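Local coordinates for protein 6-aminohexanoate-cyclic-dimer hydrolase (Arthrobacter sp., PDB 3A2Q) that hydrolyses the cyclic dimer of 6-aminohexanoate, a nylon-6 by-product, to the linear dimer, as a member of the amidase family, at residues A[4-8]-A[27-31]; A[60-66]-A[109-113]; A[102-107]-A[228-234]; A[158-164]-A[214-218]; A[223-227]-A[245-249]. The protein carries 1 engineered substitution. One frame throughout, in Å; residues are numbered along the deposited sequence.

Of the five contacts, interaction 4 lies nearest the centre of the chain and interactions 1 and 2 lie farthest out. Interaction 4 is the buried one, joining the end of helix 152-159 to strand 211-216; the other four are only partly buried. Interactions 2 and 3 share helix 102-110, and interactions 3 and 5 share helix 219-229, whose Leu225 touches Phe112 of interaction 2 and Leu214 of interaction 4. Chemistry follows place: interaction 1 is apolar, interaction 2 pairs backbone bonds with two aromatic rings, interactions 3 and 4 use arginines to hold helix-end carbonyls, and interaction 5 uses a carboxylate to hold helix-start amides. Arg217 of interaction 4 also lies against the 4-8 segment of interaction 1.

Interaction 1: residues A[4-8]-A[27-31]; sequences VDLWQ and LLEAT
Val4 and Leu6 turn their side chains onto one side of helix 24-42, where Leu27, Ala30 and Thr31 receive them. Val4 meets Leu27 nearly at a right angle, its CG1 methyl 3.8 Å from Leu27 CD1, while Val4 CB sits 4.0 Å from Ala30 CB. Leu6 CD2 lies 4.0 Å from Leu27 CD1. With CG anti to the backbone N (chi1 179°), Leu27 extends toward the 4-8 segment and meets Val4 and Leu6 with the same methyl, CD1. This is packing of the chain's N-terminal segment, just ahead of helix 10-19, on the second helix of the fold, away from the catalytic residues; Leu27 also touches Gln13 and Val17 of helix 10-19.

Two methyl-to-oxygen contacts follow: Leu6 CD1 rests 3.8 Å from the carbonyl oxygen of Ala30, and Leu6 CD2 is 3.5 Å from Thr31 OG1.

No polar bond joins the two segments; those described here are local. Thr31 OG1 donates to Leu27 O at 2.6 Å from above the carbonyl plane, and Thr31 N reaches the same oxygen from the opposite face. In the 4-8 segment a type I turn runs from Asp5 to Gln8, where Asp5 OD1 weakly accepts from Trp7 N.

Interaction 2: residues A[60-66]-A[109-113]; sequences ASGPFAG and AAGFV
Gly111 O takes the shortest polar bond of the contact, 2.7 Å from Gly66 N, with a bent N-H...O angle. The CA of Ala65 approaches the same oxygen at 3.1 Å as a CA-H...O contact. One residue back, Ala110 O accepts from Phe64 N at 3.2 Å, and Gly62 CA lies 3.4 Å from this oxygen. The two carbonyls thus hold the type I turn Gly62-Ala65 and the residue after it against the end of helix 102-110, which Gly111 closes in a Schellman motif.

Beside these bonds Phe64 and Phe112 both have CG anti to the carbonyl carbon (chi1 -69° and -74°), and the two side chains run the same way. Their rings are nearly parallel, planes 14° apart, but slid so far that they barely overlap: Phe112 CZ sits 3.3 Å from Phe64 CG, and Phe64 CB lies over the face of the Phe112 ring, 3.6 Å from its centroid. Ala224 and Leu225 of helix 219-229 border the pair. The main-chain bonding depends on glycines where the chains come close, since a side chain on Gly62 or Gly111 would clash across the contact, and the aromatic pair forms the apolar layer beside it.

Interaction 3: residues A[102-107]-A[228-234]; sequences YFVQRM and VVSGHRP
Arg106 folds back at chi2 (-62°) and then runs extended, which carries its guanidinium to the end of helix 219-229; Arg233, bent at both chi2 and chi3, curls its own guanidinium over the ring of Tyr102. Arg106 NH1 holds two carbonyls at once. Its bond to Ser230 O is 2.9 Å long and fairly straight at 162°, with the oxygen in the guanidinium plane; Val228 O is equally near, 2.9 Å from NH1, but there the donor stands above the carbonyl plane. NH2 adds a weak bond to Ser230 O.

Arg233 makes a cation-pi contact, its CZ 4.1 Å from the centroid of the Tyr102 ring, over the face but toward the rim, with the two planes tilted 36° apart. A water accepts from Arg233 NH1 at 2.9 Å and donates to Gln105 OE1, bridging the segments. Pro234 CD approaches Tyr102 OH.

Deeper in, Val229 CG1 lies over the face of the Phe103 ring, 3.9 Å from its centroid, and is 3.8 Å from Met107 SD. Phe103 is also about 9 Å, side chain to side chain, from Lys72, by similarity a charge-relay residue; its ring meets His167 edge-to-face.

The two guanidiniums pass each other with planes nearly parallel, Arg106 NE being 3.6 Å from Arg233 NH1. Such like charges would probably repel, a cost likely to be eased by the carbonyls at the C-terminal end of the helix, the negative pole of its dipole, and by the tyrosine ring and water on the other arginine.

Interaction 4: residues A[158-164]-A[214-218]; sequences VAAALSP and LFARS
A Schellman motif ends helix 152-159, with Ala161 at positive phi, and the contact sets this helix end against strand 211-216 and the residue that follows it. Arg217 carries it. Its chain runs out past Val158 and bends at chi3 (-59°), bringing NH1 3.0 Å from Val158 O, in the carbonyl plane and on a lone pair, though the N-H...O angle is only 136°. The same oxygen accepts from Ala161 N, 3.1 Å away. Arg217 CG packs on Val158 CG1 at 3.7 Å, and Val158 CG2 touches Phe215 CB. Replacing Arg217 by an alanine removes the NH1 donor and the packing on Val158 CG1, and would probably cost Val158 O its bond from the strand side and Trp7 a cation-pi partner.

Pro164 O receives a CA-H...O contact from Ala216 CA at 3.6 Å, and a water donates to it at 2.7 Å while accepting from Arg217 N. The Phe215 side chain lies about 7 Å from those of Lys72 and engineered Ala174, by similarity a charge-relay residue and the acyl-ester position. The contact ties the helix-to-strand connection to the neighbouring antiparallel strand of the mixed sheet of the amidase fold.

Interaction 5: residues A[223-227]-A[245-249]; sequences AALLD and RPYAQ
Helix 219-229 passes the start of helix 247-250 closely, Ala223 and Tyr247 having their CA atoms 5.0 Å apart and Asp227 and Pro246 theirs 6.1 Å apart. Asp227 supplies the polar part. With CG beside its backbone N and opposite the carbonyl carbon (chi1 -67°), its carboxylate reaches over to the first two amides of the short helix. OD1 accepts from Tyr247 N at 2.8 Å, and OD2 accepts from Ala248 N at 2.9 Å in the straighter bond, 159° at the hydrogen. Each oxygen uses its syn lone pair, and the group is gripped through both oxygens, which probably fixes its rotation. An asparagine in its place would probably lose one of these bonds, since its NH2 group cannot accept, and would leave the helix start without the negative charge.

The carboxylate also lies near the aromatic ring of Tyr247, the two planes only 12° apart, with OD1 3.4 Å from Tyr247 CD2. Beside it the contact is apolar. Leu226 CB meets Tyr247 CD2 at 3.7 Å, and its CD1 methyl rests over one face of the ring, toward the rim. Ala223 CB packs against Tyr247 CB at 3.9 Å. Leu464 of helix 460-473 also packs on all three.

Pro246 holds the N-cap position without a side-chain acceptor of its own, and a carboxylate from another helix accepts from the first amides instead, at a helix N-terminus where a negative charge would probably be favoured by the helix dipole.

Interaction 1: residues A[4-8]-A[27-31]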
# COMPACT_ATOMS: atom_id res chain seq x y z
N VAL A 4 18.26 -11.54 18.99
CA VAL A 4 17.50 -10.33 18.56
C VAL A 4 16.07 -10.68 18.18
O VAL A 4 15.83 -11.45 17.25
CB VAL A 4 18.17 -9.66 17.35
CG1 VAL A 4 17.38 -8.44 16.92
CG2 VAL A 4 19.60 -9.26 17.69
N ASP A 5 15.11 -10.12 18.92
CA ASP A 5 13.70 -10.37 18.64
C ASP A 5 13.25 -9.40 17.55
O ASP A 5 13.07 -8.21 17.81
CB ASP A 5 12.86 -10.17 19.91
CG ASP A 5 11.37 -10.32 19.65
OD1 ASP A 5 10.98 -11.20 18.85
OD2 ASP A 5 10.59 -9.57 20.27
N LEU A 6 13.08 -9.92 16.34
CA LEU A 6 12.68 -9.10 15.21
C LEU A 6 11.19 -8.74 15.19
O LEU A 6 10.72 -8.12 14.23
CB LEU A 6 13.05 -9.80 13.90
CG LEU A 6 14.55 -10.05 13.64
CD1 LEU A 6 14.73 -10.73 12.30
CD2 LEU A 6 15.31 -8.74 13.68
N TRP A 7 10.45 -9.11 16.23
CA TRP A 7 9.03 -8.79 16.27
C TRP A 7 8.81 -7.39 16.86
O TRP A 7 7.68 -6.92 16.98
CB TRP A 7 8.25 -9.82 17.09
CG TRP A 7 6.77 -9.80 16.79
CD1 TRP A 7 5.75 -9.57 17.68
CD2 TRP A 7 6.14 -9.99 15.52
NE1 TRP A 7 4.54 -9.61 17.04
CE2 TRP A 7 4.74 -9.87 15.71
CE3 TRP A 7 6.62 -10.26 14.23
CZ2 TRP A 7 3.82 -10.01 14.66
CZ3 TRP A 7 5.71 -10.39 13.18
CH2 TRP A 7 4.32 -10.26 13.41
N GLN A 8 9.90 -6.73 17.22
CA GLN A 8 9.85 -5.38 17.78
C GLN A 8 9.63 -4.43 16.60
O GLN A 8 10.10 -4.71 15.50
CB GLN A 8 11.18 -5.04 18.45
CG GLN A 8 11.65 -6.07 19.48
CD GLN A 8 11.08 -5.81 20.86
OE1 GLN A 8 11.50 -4.89 21.55
NE2 GLN A 8 10.12 -6.63 21.26
N LEU A 27 21.82 -6.55 14.49
CA LEU A 27 20.46 -6.38 14.00
C LEU A 27 20.38 -6.70 12.51
O LEU A 27 19.52 -7.47 12.08
CB LEU A 27 19.98 -4.94 14.25
CG LEU A 27 18.57 -4.59 13.77
CD1 LEU A 27 17.55 -5.49 14.46
CD2 LEU A 27 18.28 -3.13 14.07
N LEU A 28 21.29 -6.12 11.74
CA LEU A 28 21.31 -6.33 10.29
C LEU A 28 21.56 -7.79 9.93
O LEU A 28 20.84 -8.36 9.11
CB LEU A 28 22.40 -5.47 9.65
CG LEU A 28 22.14 -4.93 8.24
CD1 LEU A 28 23.43 -4.36 7.68
CD2 LEU A 28 21.60 -6.01 7.32
N GLU A 29 22.58 -8.39 10.53
CA GLU A 29 22.91 -9.79 10.25
C GLU A 29 21.82 -10.73 10.77
O GLU A 29 21.54 -11.76 10.16
CB GLU A 29 24.26 -10.16 10.87
CG GLU A 29 25.44 -9.44 10.24
CD GLU A 29 25.49 -9.60 8.73
OE1 GLU A 29 25.15 -10.69 8.24
OE2 GLU A 29 25.87 -8.63 8.04
N ALA A 30 21.21 -10.37 11.89
CA ALA A 30 20.15 -11.18 12.46
C ALA A 30 18.94 -11.10 11.53
O ALA A 30 18.20 -12.07 11.37
CB ALA A 30 19.77 -10.66 13.85
N THR A 31 18.77 -9.94 10.90
CA THR A 31 17.67 -9.73 9.96
C THR A 31 17.92 -10.46 8.64
O THR A 31 17.02 -11.09 8.09
CB THR A 31 17.46 -8.22 9.69
OG1 THR A 31 17.17 -7.55 10.92
CG2 THR A 31 16.32 -8.01 8.71

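Interaction 2: residues A[60-66]-A[109-113]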
# COMPACT_ATOMS: atom_id res chain seq x y z
N ALA A 60 25.04 4.78 8.38
CA ALA A 60 23.73 5.23 8.85
C ALA A 60 23.77 6.13 10.09
O ALA A 60 24.56 5.91 11.00
CB ALA A 60 22.84 4.02 9.12
N SER A 61 22.89 7.12 10.11
CA SER A 61 22.78 8.06 11.23
C SER A 61 21.40 8.71 11.24
O SER A 61 20.86 9.07 10.20
CB SER A 61 23.85 9.15 11.12
OG SER A 61 23.69 9.91 9.94
N GLY A 62 20.83 8.86 12.44
CA GLY A 62 19.52 9.46 12.57
C GLY A 62 18.64 8.73 13.57
O GLY A 62 19.10 7.83 14.26
N PRO A 63 17.35 9.10 13.66
CA PRO A 63 16.40 8.47 14.59
C PRO A 63 16.15 6.98 14.37
O PRO A 63 15.59 6.31 15.22
CB PRO A 63 15.12 9.30 14.40
CG PRO A 63 15.26 9.82 12.99
CD PRO A 63 16.71 10.20 12.92
N PHE A 64 16.57 6.47 13.21
CA PHE A 64 16.40 5.05 12.89
C PHE A 64 17.68 4.44 12.33
O PHE A 64 17.63 3.51 11.54
CB PHE A 64 15.25 4.88 11.89
CG PHE A 64 13.90 5.19 12.46
CD1 PHE A 64 13.22 4.25 13.23
CD2 PHE A 64 13.32 6.44 12.26
CE1 PHE A 64 11.99 4.56 13.79
CE2 PHE A 64 12.09 6.75 12.82
CZ PHE A 64 11.42 5.81 13.59
N ALA A 65 18.82 4.97 12.76
CA ALA A 65 20.11 4.47 12.28
C ALA A 65 20.23 2.96 12.46
O ALA A 65 20.09 2.44 13.56
CB ALA A 65 21.24 5.18 13.01
N GLY A 66 20.48 2.25 11.35
CA GLY A 66 20.64 0.81 11.41
C GLY A 66 19.40 -0.03 11.17
O GLY A 66 19.51 -1.25 10.98
N ALA A 109 18.79 9.06 4.83
CA ALA A 109 19.20 10.19 5.66
C ALA A 109 18.67 10.03 7.08
O ALA A 109 19.25 10.55 8.04
CB ALA A 109 18.70 11.50 5.06
N ALA A 110 17.56 9.30 7.21
CA ALA A 110 16.94 9.07 8.50
C ALA A 110 17.65 7.97 9.28
O ALA A 110 17.45 7.83 10.49
CB ALA A 110 15.47 8.70 8.32
N GLY A 111 18.47 7.18 8.60
CA GLY A 111 19.19 6.11 9.28
C GLY A 111 18.77 4.70 8.88
O GLY A 111 19.36 3.73 9.35
N PHE A 112 17.75 4.59 8.03
CA PHE A 112 17.26 3.29 7.57
C PHE A 112 18.25 2.71 6.57
O PHE A 112 18.95 3.45 5.88
CB PHE A 112 15.89 3.45 6.90
CG PHE A 112 14.75 3.69 7.86
CD1 PHE A 112 14.25 2.64 8.63
CD2 PHE A 112 14.18 4.95 8.00
CE1 PHE A 112 13.19 2.85 9.52
CE2 PHE A 112 13.12 5.17 8.88
CZ PHE A 112 12.62 4.12 9.64
N VAL A 113 18.32 1.38 6.48
CA VAL A 113 19.21 0.74 5.52
C VAL A 113 18.38 -0.07 4.52
O VAL A 113 17.52 -0.85 4.91
CB VAL A 113 20.26 -0.19 6.23
CG1 VAL A 113 20.97 0.59 7.34
CG2 VAL A 113 19.60 -1.43 6.79

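Interaction 3: residues A[102-107]-A[228-234]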
# COMPACT_ATOMS: atom_id res chain seq x y z
N TYR A 102 13.40 10.33 -4.37
CA TYR A 102 13.43 11.16 -3.17
C TYR A 102 13.10 10.33 -1.93
O TYR A 102 13.72 10.50 -0.88
CB TYR A 102 12.43 12.31 -3.30
CG TYR A 102 12.81 13.36 -4.32
CD1 TYR A 102 11.85 13.91 -5.18
CD2 TYR A 102 14.12 13.84 -4.42
CE1 TYR A 102 12.18 14.90 -6.10
CE2 TYR A 102 14.46 14.84 -5.34
CZ TYR A 102 13.49 15.36 -6.17
OH TYR A 102 13.79 16.37 -7.07
N PHE A 103 12.12 9.43 -2.06
CA PHE A 103 11.72 8.58 -0.94
C PHE A 103 12.93 7.82 -0.40
O PHE A 103 13.17 7.79 0.81
CB PHE A 103 10.67 7.55 -1.40
CG PHE A 103 10.09 6.72 -0.28
CD1 PHE A 103 8.93 7.11 0.37
CD2 PHE A 103 10.72 5.55 0.13
CE1 PHE A 103 8.39 6.35 1.42
CE2 PHE A 103 10.20 4.78 1.17
CZ PHE A 103 9.03 5.19 1.82
N VAL A 104 13.69 7.21 -1.31
CA VAL A 104 14.87 6.44 -0.92
C VAL A 104 15.93 7.30 -0.23
O VAL A 104 16.52 6.88 0.75
CB VAL A 104 15.50 5.73 -2.15
CG1 VAL A 104 16.82 5.09 -1.78
CG2 VAL A 104 14.54 4.68 -2.67
N GLN A 105 16.15 8.51 -0.74
CA GLN A 105 17.14 9.40 -0.14
C GLN A 105 16.72 9.80 1.27
O GLN A 105 17.55 9.84 2.18
CB GLN A 105 17.32 10.66 -0.99
CG GLN A 105 17.75 10.39 -2.42
CD GLN A 105 18.01 11.68 -3.18
OE1 GLN A 105 17.22 12.62 -3.12
NE2 GLN A 105 19.11 11.71 -3.92
N ARG A 106 15.44 10.11 1.43
CA ARG A 106 14.90 10.51 2.73
C ARG A 106 15.05 9.42 3.78
O ARG A 106 15.38 9.70 4.93
CB ARG A 106 13.41 10.88 2.59
CG ARG A 106 13.12 12.25 1.97
CD ARG A 106 13.69 13.38 2.83
NE ARG A 106 13.17 14.69 2.45
CZ ARG A 106 11.94 15.12 2.73
NH1 ARG A 106 11.10 14.35 3.41
NH2 ARG A 106 11.55 16.33 2.34
N MET A 107 14.81 8.17 3.39
CA MET A 107 14.93 7.04 4.30
C MET A 107 16.37 6.83 4.76
O MET A 107 16.63 6.60 5.95
CB MET A 107 14.42 5.76 3.63
CG MET A 107 12.90 5.70 3.45
SD MET A 107 12.00 5.64 5.01
CE MET A 107 12.09 3.87 5.37
N VAL A 228 9.52 11.38 8.12
CA VAL A 228 10.72 11.16 7.34
C VAL A 228 10.57 11.41 5.84
O VAL A 228 11.40 12.09 5.23
CB VAL A 228 11.25 9.71 7.53
CG1 VAL A 228 12.47 9.47 6.66
CG2 VAL A 228 11.58 9.46 8.99
N VAL A 229 9.50 10.88 5.24
CA VAL A 229 9.32 11.00 3.80
C VAL A 229 8.31 11.99 3.24
O VAL A 229 8.13 12.05 2.03
CB VAL A 229 8.98 9.61 3.19
CG1 VAL A 229 10.04 8.59 3.58
CG2 VAL A 229 7.60 9.15 3.67
N SER A 230 7.67 12.78 4.10
CA SER A 230 6.68 13.74 3.62
C SER A 230 7.24 15.10 3.19
O SER A 230 8.41 15.41 3.44
CB SER A 230 5.61 13.95 4.69
OG SER A 230 4.91 12.74 4.95
N GLY A 231 6.41 15.89 2.52
CA GLY A 231 6.84 17.21 2.09
C GLY A 231 6.91 17.42 0.59
O GLY A 231 7.18 16.48 -0.17
N HIS A 232 6.69 18.66 0.15
CA HIS A 232 6.73 19.00 -1.27
C HIS A 232 8.15 19.00 -1.82
O HIS A 232 9.05 19.63 -1.25
CB HIS A 232 6.11 20.38 -1.50
CG HIS A 232 6.12 20.80 -2.94
ND1 HIS A 232 5.28 20.24 -3.88
CD2 HIS A 232 6.89 21.69 -3.61
CE1 HIS A 232 5.53 20.77 -5.07
NE2 HIS A 232 6.51 21.64 -4.93
N ARG A 233 8.35 18.32 -2.95
CA ARG A 233 9.65 18.27 -3.60
C ARG A 233 9.48 18.87 -4.99
O ARG A 233 8.37 18.94 -5.51
CB ARG A 233 10.17 16.82 -3.73
CG ARG A 233 10.26 16.03 -2.41
CD ARG A 233 11.02 16.77 -1.31
NE ARG A 233 12.42 17.06 -1.64
CZ ARG A 233 13.42 16.19 -1.55
NH1 ARG A 233 13.20 14.95 -1.13
NH2 ARG A 233 14.65 16.57 -1.86
N PRO A 234 10.58 19.31 -5.61
CA PRO A 234 10.51 19.90 -6.95
C PRO A 234 9.79 19.04 -7.99
O PRO A 234 10.13 17.88 -8.20
CB PRO A 234 11.99 20.12 -7.31
CG PRO A 234 12.64 20.30 -5.98
CD PRO A 234 11.97 19.26 -5.13
O HOH W 1 15.78 13.77 -0.75

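Interaction 4: residues A[158-164]-A[214-218]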
# COMPACT_ATOMS: atom_id res chain seq x y z
N VAL A 158 6.73 -7.50 5.93
CA VAL A 158 6.54 -6.94 7.26
C VAL A 158 5.80 -7.92 8.18
O VAL A 158 6.10 -8.02 9.36
CB VAL A 158 5.77 -5.60 7.19
CG1 VAL A 158 5.50 -5.07 8.60
CG2 VAL A 158 6.59 -4.58 6.40
N ALA A 159 4.84 -8.65 7.62
CA ALA A 159 4.08 -9.61 8.40
C ALA A 159 4.97 -10.75 8.89
O ALA A 159 4.72 -11.34 9.94
CB ALA A 159 2.94 -10.16 7.56
N ALA A 160 6.02 -11.05 8.12
CA ALA A 160 6.95 -12.13 8.47
C ALA A 160 8.22 -11.61 9.14
O ALA A 160 9.19 -12.35 9.29
CB ALA A 160 7.31 -12.91 7.22
N ALA A 161 8.20 -10.34 9.52
CA ALA A 161 9.33 -9.71 10.20
C ALA A 161 10.64 -9.67 9.40
O ALA A 161 11.72 -9.68 9.99
CB ALA A 161 9.57 -10.39 11.54
N LEU A 162 10.55 -9.61 8.08
CA LEU A 162 11.75 -9.53 7.26
C LEU A 162 12.28 -8.09 7.38
O LEU A 162 13.41 -7.80 7.00
CB LEU A 162 11.45 -9.87 5.80
CG LEU A 162 10.68 -11.17 5.55
CD1 LEU A 162 10.69 -11.48 4.06
CD2 LEU A 162 11.30 -12.31 6.33
N SER A 163 11.44 -7.22 7.93
CA SER A 163 11.74 -5.81 8.16
C SER A 163 10.58 -5.25 8.98
O SER A 163 9.45 -5.71 8.85
CB SER A 163 11.87 -5.04 6.85
OG SER A 163 13.11 -5.32 6.21
N PRO A 164 10.85 -4.25 9.84
CA PRO A 164 9.78 -3.67 10.65
C PRO A 164 8.89 -2.69 9.88
O PRO A 164 7.76 -2.41 10.29
CB PRO A 164 10.54 -2.99 11.78
CG PRO A 164 11.83 -2.60 11.14
CD PRO A 164 12.18 -3.78 10.28
N LEU A 214 2.85 3.51 3.18
CA LEU A 214 3.71 2.94 4.22
C LEU A 214 3.16 1.72 4.93
O LEU A 214 1.95 1.62 5.17
CB LEU A 214 4.00 4.03 5.26
CG LEU A 214 4.49 5.36 4.69
CD1 LEU A 214 4.37 6.45 5.75
CD2 LEU A 214 5.92 5.21 4.19
N PHE A 215 4.06 0.81 5.28
CA PHE A 215 3.75 -0.43 5.99
C PHE A 215 4.51 -0.48 7.31
O PHE A 215 5.68 -0.10 7.35
CB PHE A 215 4.20 -1.65 5.17
CG PHE A 215 3.31 -2.00 4.03
CD1 PHE A 215 2.09 -2.64 4.25
CD2 PHE A 215 3.71 -1.73 2.72
CE1 PHE A 215 1.27 -3.00 3.18
CE2 PHE A 215 2.90 -2.09 1.64
CZ PHE A 215 1.68 -2.73 1.87
N ALA A 216 3.86 -0.96 8.36
CA ALA A 216 4.46 -1.11 9.68
C ALA A 216 3.56 -1.98 10.56
O ALA A 216 2.47 -2.37 10.15
CB ALA A 216 4.67 0.26 10.33
N ARG A 217 4.02 -2.30 11.77
CA ARG A 217 3.21 -3.10 12.68
C ARG A 217 2.70 -2.28 13.87
O ARG A 217 1.98 -2.79 14.73
CB ARG A 217 3.99 -4.33 13.16
CG ARG A 217 4.27 -5.36 12.07
CD ARG A 217 4.73 -6.68 12.66
NE ARG A 217 5.95 -6.52 13.45
CZ ARG A 217 7.17 -6.46 12.94
NH1 ARG A 217 7.37 -6.55 11.63
NH2 ARG A 217 8.21 -6.27 13.75
N SER A 218 3.08 -1.00 13.92
CA SER A 218 2.62 -0.13 14.99
C SER A 218 2.23 1.23 14.42
O SER A 218 2.75 1.65 13.39
CB SER A 218 3.71 0.06 16.05
OG SER A 218 4.78 0.83 15.55
O HOH W 2 6.70 -2.06 12.74

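Interaction 5: residues A[223-227]-A[245-249]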
# COMPACT_ATOMS: atom_id res chain seq x y z
N ALA A 223 3.62 7.04 12.01
CA ALA A 223 3.77 8.46 12.28
C ALA A 223 5.22 8.91 12.06
O ALA A 223 5.47 9.94 11.45
CB ALA A 223 3.34 8.76 13.71
N ALA A 224 6.17 8.12 12.55
CA ALA A 224 7.58 8.45 12.39
C ALA A 224 8.01 8.43 10.92
O ALA A 224 8.79 9.27 10.47
CB ALA A 224 8.44 7.49 13.20
N LEU A 225 7.49 7.46 10.17
CA LEU A 225 7.82 7.35 8.75
C LEU A 225 7.32 8.57 7.97
O LEU A 225 8.00 9.05 7.06
CB LEU A 225 7.18 6.08 8.17
CG LEU A 225 7.84 4.79 8.66
CD1 LEU A 225 6.95 3.60 8.33
CD2 LEU A 225 9.21 4.65 8.02
N LEU A 226 6.14 9.05 8.32
CA LEU A 226 5.57 10.22 7.65
C LEU A 226 6.47 11.43 7.86
O LEU A 226 6.67 12.23 6.95
CB LEU A 226 4.18 10.53 8.20
CG LEU A 226 3.03 9.71 7.62
CD1 LEU A 226 1.75 10.02 8.37
CD2 LEU A 226 2.90 10.03 6.14
N ASP A 227 7.02 11.56 9.07
CA ASP A 227 7.90 12.68 9.37
C ASP A 227 9.17 12.59 8.54
O ASP A 227 9.83 13.60 8.27
CB ASP A 227 8.26 12.70 10.85
CG ASP A 227 7.07 13.00 11.74
OD1 ASP A 227 6.13 13.68 11.27
OD2 ASP A 227 7.08 12.57 12.91
N ARG A 245 2.59 20.16 13.81
CA ARG A 245 3.56 19.44 14.64
C ARG A 245 3.95 18.13 13.95
O ARG A 245 3.21 17.62 13.11
CB ARG A 245 2.91 19.12 15.98
CG ARG A 245 3.81 19.21 17.18
CD ARG A 245 3.10 18.60 18.39
NE ARG A 245 1.68 18.95 18.44
CZ ARG A 245 1.20 20.18 18.63
NH1 ARG A 245 2.04 21.20 18.79
NH2 ARG A 245 -0.11 20.39 18.66
N PRO A 246 5.13 17.58 14.28
CA PRO A 246 5.52 16.32 13.64
C PRO A 246 4.53 15.25 14.08
O PRO A 246 4.02 15.29 15.20
CB PRO A 246 6.93 16.07 14.18
CG PRO A 246 7.43 17.46 14.49
CD PRO A 246 6.23 18.12 15.11
N TYR A 247 4.24 14.30 13.20
CA TYR A 247 3.28 13.25 13.53
C TYR A 247 3.67 12.39 14.72
O TYR A 247 2.80 11.95 15.47
CB TYR A 247 3.03 12.39 12.29
CG TYR A 247 2.32 13.15 11.21
CD1 TYR A 247 0.99 13.53 11.36
CD2 TYR A 247 2.99 13.53 10.05
CE1 TYR A 247 0.34 14.29 10.38
CE2 TYR A 247 2.35 14.29 9.07
CZ TYR A 247 1.02 14.66 9.24
OH TYR A 247 0.38 15.39 8.28
N ALA A 248 4.96 12.14 14.90
CA ALA A 248 5.41 11.33 16.02
C ALA A 248 5.03 11.98 17.35
O ALA A 248 4.93 11.31 18.38
CB ALA A 248 6.91 11.12 15.95
N GLN A 249 4.81 13.29 17.32
CA GLN A 249 4.43 14.04 18.52
C GLN A 249 2.92 14.14 18.72
O GLN A 249 2.43 14.01 19.84
CB GLN A 249 5.02 15.46 18.46
CG GLN A 249 6.53 15.54 18.58
CD GLN A 249 7.04 16.97 18.47
OE1 GLN A 249 6.51 17.88 19.11
NE2 GLN A 249 8.08 17.16 17.66